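Local coordinates for conserved hypothetical protein (Agrobacterium tumefaciens, PDB 2FEX), which is of unknown function but belongs to the DJ-1/PfpI superfamily, whose members include chaperones, proteases and glyoxalase-like enzymes, at residues Glu31-Thr36 with Asp57-Val62; Gly85-Phe90 with Arg95-Ile100. All blocks are in the same frame, centred on the assembly; numbering follows the deposited sequence. Where two conformers were deposited one is given.

Contact 1 (Glu31-Thr36 with Asp57-Val62); sequences EIVHAT and DALDPV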
loop_
_atom_site.group_PDB
_atom_site.type_symbol
_atom_site.label_atom_id
_atom_site.label_comp_id
_atom_site.label_asym_id
_atom_site.label_seq_id
_atom_site.Cartn_x
_atom_site.Cartn_y
_atom_site.Cartn_z
ATOM N N GLU A 31 9.719 6.948 -13.604
ATOM C CA GLU A 31 10.778 6.172 -12.961
ATOM C C GLU A 31 10.714 6.442 -11.457
ATOM O O GLU A 31 10.608 7.588 -11.054
ATOM C CB GLU A 31 12.160 6.581 -13.474
ATOM C CG GLU A 31 13.280 5.682 -12.966
ATOM C CD GLU A 31 14.654 6.207 -13.321
ATOM O OE1 GLU A 31 14.766 6.980 -14.322
ATOM O OE2 GLU A 31 15.598 5.854 -12.582
ATOM N N ILE A 32 10.747 5.385 -10.667
ATOM C CA ILE A 32 10.679 5.544 -9.197
ATOM C C ILE A 32 12.033 5.181 -8.651
ATOM O O ILE A 32 12.560 4.061 -8.969
ATOM C CB ILE A 32 9.587 4.614 -8.566
ATOM C CG1 ILE A 32 8.209 4.881 -9.164
ATOM C CG2 ILE A 32 9.515 4.800 -7.056
ATOM C CD1 ILE A 32 7.663 6.273 -8.816
ATOM N N VAL A 33 12.579 6.080 -7.835
ATOM C CA VAL A 33 13.822 5.820 -7.111
ATOM C C VAL A 33 13.462 5.687 -5.626
ATOM O O VAL A 33 13.011 6.639 -5.025
ATOM C CB VAL A 33 14.797 7.008 -7.275
ATOM C CG1 VAL A 33 16.107 6.790 -6.470
ATOM C CG2 VAL A 33 15.076 7.227 -8.801
ATOM N N HIS A 34 13.722 4.522 -5.035
ATOM C CA HIS A 34 13.483 4.358 -3.615
ATOM C C HIS A 34 14.816 4.578 -2.890
ATOM O O HIS A 34 15.856 4.048 -3.314
ATOM C CB HIS A 34 12.948 2.941 -3.283
ATOM C CG HIS A 34 11.488 2.810 -3.587
ATOM N ND1 HIS A 34 11.047 2.198 -4.740
ATOM C CD2 HIS A 34 10.387 3.207 -2.906
ATOM C CE1 HIS A 34 9.723 2.248 -4.769
ATOM N NE2 HIS A 34 9.291 2.852 -3.670
ATOM N N ALA A 35 14.746 5.319 -1.808
ATOM C CA ALA A 35 15.938 5.633 -0.990
ATOM C C ALA A 35 15.692 5.386 0.492
ATOM O O ALA A 35 14.558 5.465 0.957
ATOM C CB ALA A 35 16.346 7.133 -1.239
ATOM N N THR A 36 16.753 5.062 1.244
ATOM C CA THR A 36 16.678 4.989 2.709
ATOM C C THR A 36 17.813 5.913 3.213
ATOM O O THR A 36 18.750 6.264 2.466
ATOM C CB THR A 36 16.902 3.542 3.223
ATOM O OG1 THR A 36 18.239 3.102 2.771
ATOM C CG2 THR A 36 15.804 2.573 2.693
ATOM N N ASP A 57 21.450 10.827 0.747
ATOM C CA ASP A 57 22.459 11.815 0.434
ATOM C C ASP A 57 22.841 11.752 -1.060
ATOM O O ASP A 57 23.482 12.675 -1.553
ATOM C CB ASP A 57 23.686 11.590 1.308
ATOM C CG ASP A 57 24.236 10.183 1.147
ATOM O OD1 ASP A 57 23.652 9.233 1.725
ATOM O OD2 ASP A 57 25.201 10.016 0.395
ATOM N N ALA A 58 22.426 10.701 -1.760
ATOM C CA ALA A 58 22.693 10.619 -3.189
ATOM C C ALA A 58 21.546 11.160 -4.051
ATOM O O ALA A 58 21.665 11.183 -5.304
ATOM C CB ALA A 58 22.984 9.156 -3.605
ATOM N N LEU A 59 20.445 11.561 -3.431
ATOM C CA LEU A 59 19.322 12.063 -4.225
ATOM C C LEU A 59 19.661 13.478 -4.727
ATOM O O LEU A 59 19.923 14.390 -3.904
ATOM C CB LEU A 59 18.052 12.102 -3.358
ATOM C CG LEU A 59 17.560 10.739 -2.872
ATOM C CD1 LEU A 59 16.352 10.959 -1.963
ATOM C CD2 LEU A 59 17.110 9.856 -4.126
ATOM N N ASP A 60 19.645 13.672 -6.049
ATOM C CA ASP A 60 20.045 14.949 -6.618
ATOM C C ASP A 60 18.833 15.524 -7.388
ATOM O O ASP A 60 18.343 14.900 -8.343
ATOM C CB ASP A 60 21.248 14.717 -7.522
ATOM C CG ASP A 60 21.847 15.988 -8.021
ATOM O OD1 ASP A 60 21.095 16.993 -8.083
ATOM O OD2 ASP A 60 23.061 15.954 -8.392
ATOM N N PRO A 61 18.347 16.683 -6.950
ATOM C CA PRO A 61 17.147 17.263 -7.596
ATOM C C PRO A 61 17.392 17.702 -9.046
ATOM O O PRO A 61 16.438 17.972 -9.778
ATOM C CB PRO A 61 16.767 18.429 -6.667
ATOM C CG PRO A 61 18.146 18.896 -6.148
ATOM C CD PRO A 61 18.844 17.555 -5.874
ATOM N N VAL A 62 18.651 17.772 -9.509
ATOM C CA VAL A 62 18.898 18.072 -10.917
ATOM C C VAL A 62 18.165 17.043 -11.792
ATOM O O VAL A 62 17.642 17.391 -12.849
ATOM C CB VAL A 62 20.439 18.141 -11.204
ATOM C CG1 VAL A 62 20.743 18.212 -12.701
ATOM C CG2 VAL A 62 21.021 19.313 -10.470
#
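A single leucine carries one whole side of this contact: Leu-59, in the loop part of segment 57-62, lays its branched end on two alternate residues of strand 31-36, Val-33 and Ala-35. CD1 packs against Ala-35 CB at 3.9 Å, while CD2 reaches Val-33 CG1 at 4.0 Å and also touches the alanine methyl, so the fork sits astride the alanine methyl and CD2 alone also reaches Val-33. Ala-35 and Val-33 suit this face because alternate residues of a strand point the same way: the small methyl lets the leucine fork settle close, and the branched valine extends the apolar surface beside it. Val-33 and Leu-59 run past each other in opposite directions, meeting through one methyl of each. Placing CG opposite the carbonyl carbon, with chi1 -64° and an extended chi2, carries the leucine methyls over to the strand although the backbones stay well apart, 8.0 Å between the CA atoms of Ala-35 and Leu-59. Thr-54 of the neighbouring strand, Ala-5 of strand 3-7, and Leu-86 and Phe-90 of helix 84-92 pack around the same leucine.

Further along the loop, Asp-60 OD1 accepts from Val-62 N at 2.9 Å, forming an Asx turn. The donor lies 38° out of the carboxylate plane, yet the N-H points well at the oxygen, at 164°. A short aspartate fits here because its carboxylate can fold back on the following backbone.

With methyl groups and one methine meeting and all three touching residues buried, the contact rests on dispersion and the exclusion of water.

Contact 2 (Gly85-Phe90 with Arg95-Ile100); sequences GLVKRF and RLVAGI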
loop_
_atom_site.group_PDB
_atom_site.type_symbol
_atom_site.label_atom_id
_atom_site.label_comp_id
_atom_site.label_asym_id
_atom_site.label_seq_id
_atom_site.Cartn_x
_atom_site.Cartn_y
_atom_site.Cartn_z
ATOM N N GLY A 85 18.212 19.018 5.306
ATOM C CA GLY A 85 19.143 19.207 4.152
ATOM C C GLY A 85 18.522 18.702 2.852
ATOM O O GLY A 85 18.542 19.393 1.835
ATOM N N LEU A 86 17.956 17.497 2.908
ATOM C CA LEU A 86 17.318 16.862 1.737
ATOM C C LEU A 86 16.155 17.728 1.244
ATOM O O LEU A 86 16.059 18.043 0.048
ATOM C CB LEU A 86 16.809 15.481 2.154
ATOM C CG LEU A 86 16.099 14.700 1.066
ATOM C CD1 LEU A 86 16.989 14.435 -0.191
ATOM C CD2 LEU A 86 15.590 13.380 1.551
ATOM N N VAL A 87 15.293 18.156 2.163
ATOM C CA VAL A 87 14.143 18.945 1.735
ATOM C C VAL A 87 14.589 20.277 1.119
ATOM O O VAL A 87 14.083 20.676 0.056
ATOM C CB VAL A 87 13.176 19.129 2.906
ATOM C CG1 VAL A 87 12.113 20.199 2.613
ATOM C CG2 VAL A 87 12.521 17.802 3.213
ATOM N N LYS A 88 15.524 20.941 1.786
ATOM C CA LYS A 88 16.067 22.233 1.269
ATOM C C LYS A 88 16.682 22.063 -0.133
ATOM O O LYS A 88 16.454 22.891 -1.004
ATOM C CB LYS A 88 17.026 22.874 2.261
ATOM C CG LYS A 88 17.577 24.250 1.787
ATOM C CD LYS A 88 18.335 24.941 2.886
ATOM C CE LYS A 88 18.989 26.257 2.421
ATOM N NZ LYS A 88 18.182 27.075 1.448
ATOM N N ARG A 89 17.462 21.001 -0.327
ATOM C CA ARG A 89 18.061 20.684 -1.626
ATOM C C ARG A 89 16.991 20.672 -2.725
ATOM O O ARG A 89 17.160 21.269 -3.769
ATOM C CB ARG A 89 18.823 19.330 -1.557
ATOM C CG ARG A 89 19.611 18.882 -2.799
ATOM C CD ARG A 89 20.396 17.517 -2.605
ATOM N NE ARG A 89 20.771 17.262 -1.213
ATOM C CZ ARG A 89 20.727 16.073 -0.629
ATOM N NH1 ARG A 89 20.354 15.017 -1.293
ATOM N NH2 ARG A 89 21.068 15.939 0.636
ATOM N N PHE A 90 15.900 19.967 -2.460
ATOM C CA PHE A 90 14.785 19.857 -3.413
ATOM C C PHE A 90 14.000 21.157 -3.594
ATOM O O PHE A 90 13.699 21.573 -4.733
ATOM C CB PHE A 90 13.903 18.649 -3.036
ATOM C CG PHE A 90 14.433 17.377 -3.585
ATOM C CD1 PHE A 90 15.574 16.784 -3.025
ATOM C CD2 PHE A 90 13.886 16.842 -4.786
ATOM C CE1 PHE A 90 16.112 15.589 -3.602
ATOM C CE2 PHE A 90 14.388 15.692 -5.376
ATOM C CZ PHE A 90 15.524 15.050 -4.798
ATOM N N ARG A 95 11.587 21.793 -6.811
ATOM C CA ARG A 95 10.960 20.501 -6.997
ATOM C C ARG A 95 9.844 20.292 -5.976
ATOM O O ARG A 95 9.973 20.667 -4.797
ATOM C CB ARG A 95 11.961 19.337 -6.813
ATOM C CG ARG A 95 13.167 19.379 -7.708
ATOM C CD ARG A 95 12.739 19.449 -9.172
ATOM N NE ARG A 95 13.874 19.127 -10.003
ATOM C CZ ARG A 95 13.834 19.176 -11.325
ATOM N NH1 ARG A 95 12.711 19.580 -11.955
ATOM N NH2 ARG A 95 14.918 18.867 -12.019
ATOM N N LEU A 96 8.799 19.601 -6.432
ATOM C CA LEU A 96 7.711 19.163 -5.547
ATOM C C LEU A 96 8.259 18.409 -4.335
ATOM O O LEU A 96 9.101 17.523 -4.514
ATOM C CB LEU A 96 6.818 18.173 -6.332
ATOM C CG LEU A 96 5.720 17.451 -5.558
ATOM C CD1 LEU A 96 4.765 18.533 -4.976
ATOM C CD2 LEU A 96 4.947 16.530 -6.532
ATOM N N VAL A 97 7.785 18.753 -3.140
ATOM C CA VAL A 97 8.103 17.950 -1.930
ATOM C C VAL A 97 6.749 17.505 -1.342
ATOM O O VAL A 97 5.876 18.358 -1.211
ATOM C CB VAL A 97 8.925 18.739 -0.901
ATOM C CG1 VAL A 97 9.057 17.940 0.392
ATOM C CG2 VAL A 97 10.311 18.983 -1.493
ATOM N N ALA A 98 6.557 16.214 -1.051
ATOM C CA ALA A 98 5.212 15.728 -0.628
ATOM C C ALA A 98 5.476 14.901 0.626
ATOM O O ALA A 98 6.428 14.060 0.650
ATOM C CB ALA A 98 4.596 14.829 -1.679
ATOM N N GLY A 99 4.635 15.089 1.639
ATOM C CA GLY A 99 4.767 14.306 2.870
ATOM C C GLY A 99 3.395 13.945 3.381
ATOM O O GLY A 99 2.484 14.773 3.359
ATOM N N ILE A 100 3.279 12.690 3.836
ATOM C CA ILE A 100 1.994 12.177 4.346
ATOM C C ILE A 100 2.162 11.685 5.795
ATOM O O ILE A 100 3.265 11.152 6.224
ATOM C CB ILE A 100 1.452 11.105 3.371
ATOM C CG1 ILE A 100 0.154 10.481 3.925
ATOM C CG2 ILE A 100 2.542 9.986 3.153
ATOM C CD1 ILE A 100 -0.643 9.712 2.791
#
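With chi1 at -84°, the Phe-90 ring sets its CD2 corner beside the stem of Arg-95, whose own chi1 of -57° puts CG opposite the carbonyl carbon and beside the backbone N. The arginine methylenes therefore pass the rim of the ring: CB lies 3.7 Å from Phe-90 CD2, near the ring plane, so this is an edge contact rather than a stack. A bend at chi2 then leads the guanidinium away to Pro-61, whose O accepts from NE. Arginine suits this border position because its aliphatic stem packs on the aromatic edge while its charged end reaches a polar partner.

The backbones are tied as well. Arg-95 N donates to Phe-90 O at 3.0 Å, nearly straight at 163°, linking the helix to the residue just before the strand. Two residues on, Val-97 turns its CB toward the helix, and its CG2 meets Phe-90 CB at 3.9 Å. Val-87, one turn back, approaches more loosely, with 4.4 Å between its CG1 and Val-97 CG1. Beta-branched valine favours the extended strand and offers a compact apolar surface.

Strand 66-69, helix 84-92 and parallel neighbour 96-100 form a beta-alpha-beta crossover, part of the family's alpha/beta sandwich.

Contact 1 closes before contact 2 opens along the chain, and their centres lie 11 Å apart. Both reach the central mixed sheet, contact 1 at strand 31-36 and contact 2 at strand 96-100, with strands 3-7 and 66-69 between them. Helix 84-92 belongs to contact 2, yet it also packs on the loop of contact 1. A polar bridge joins them here: Leu-59 O lies 2.7 Å from Arg-89 NH1, a probable hydrogen bond. The loop thus touches both helix 84-92 and the sheet, joining the two contacts. Strand 96-100 leads into a GxCxA sequence at Gly-99, consistent with the family's nucleophile elbow, though no activity is established here.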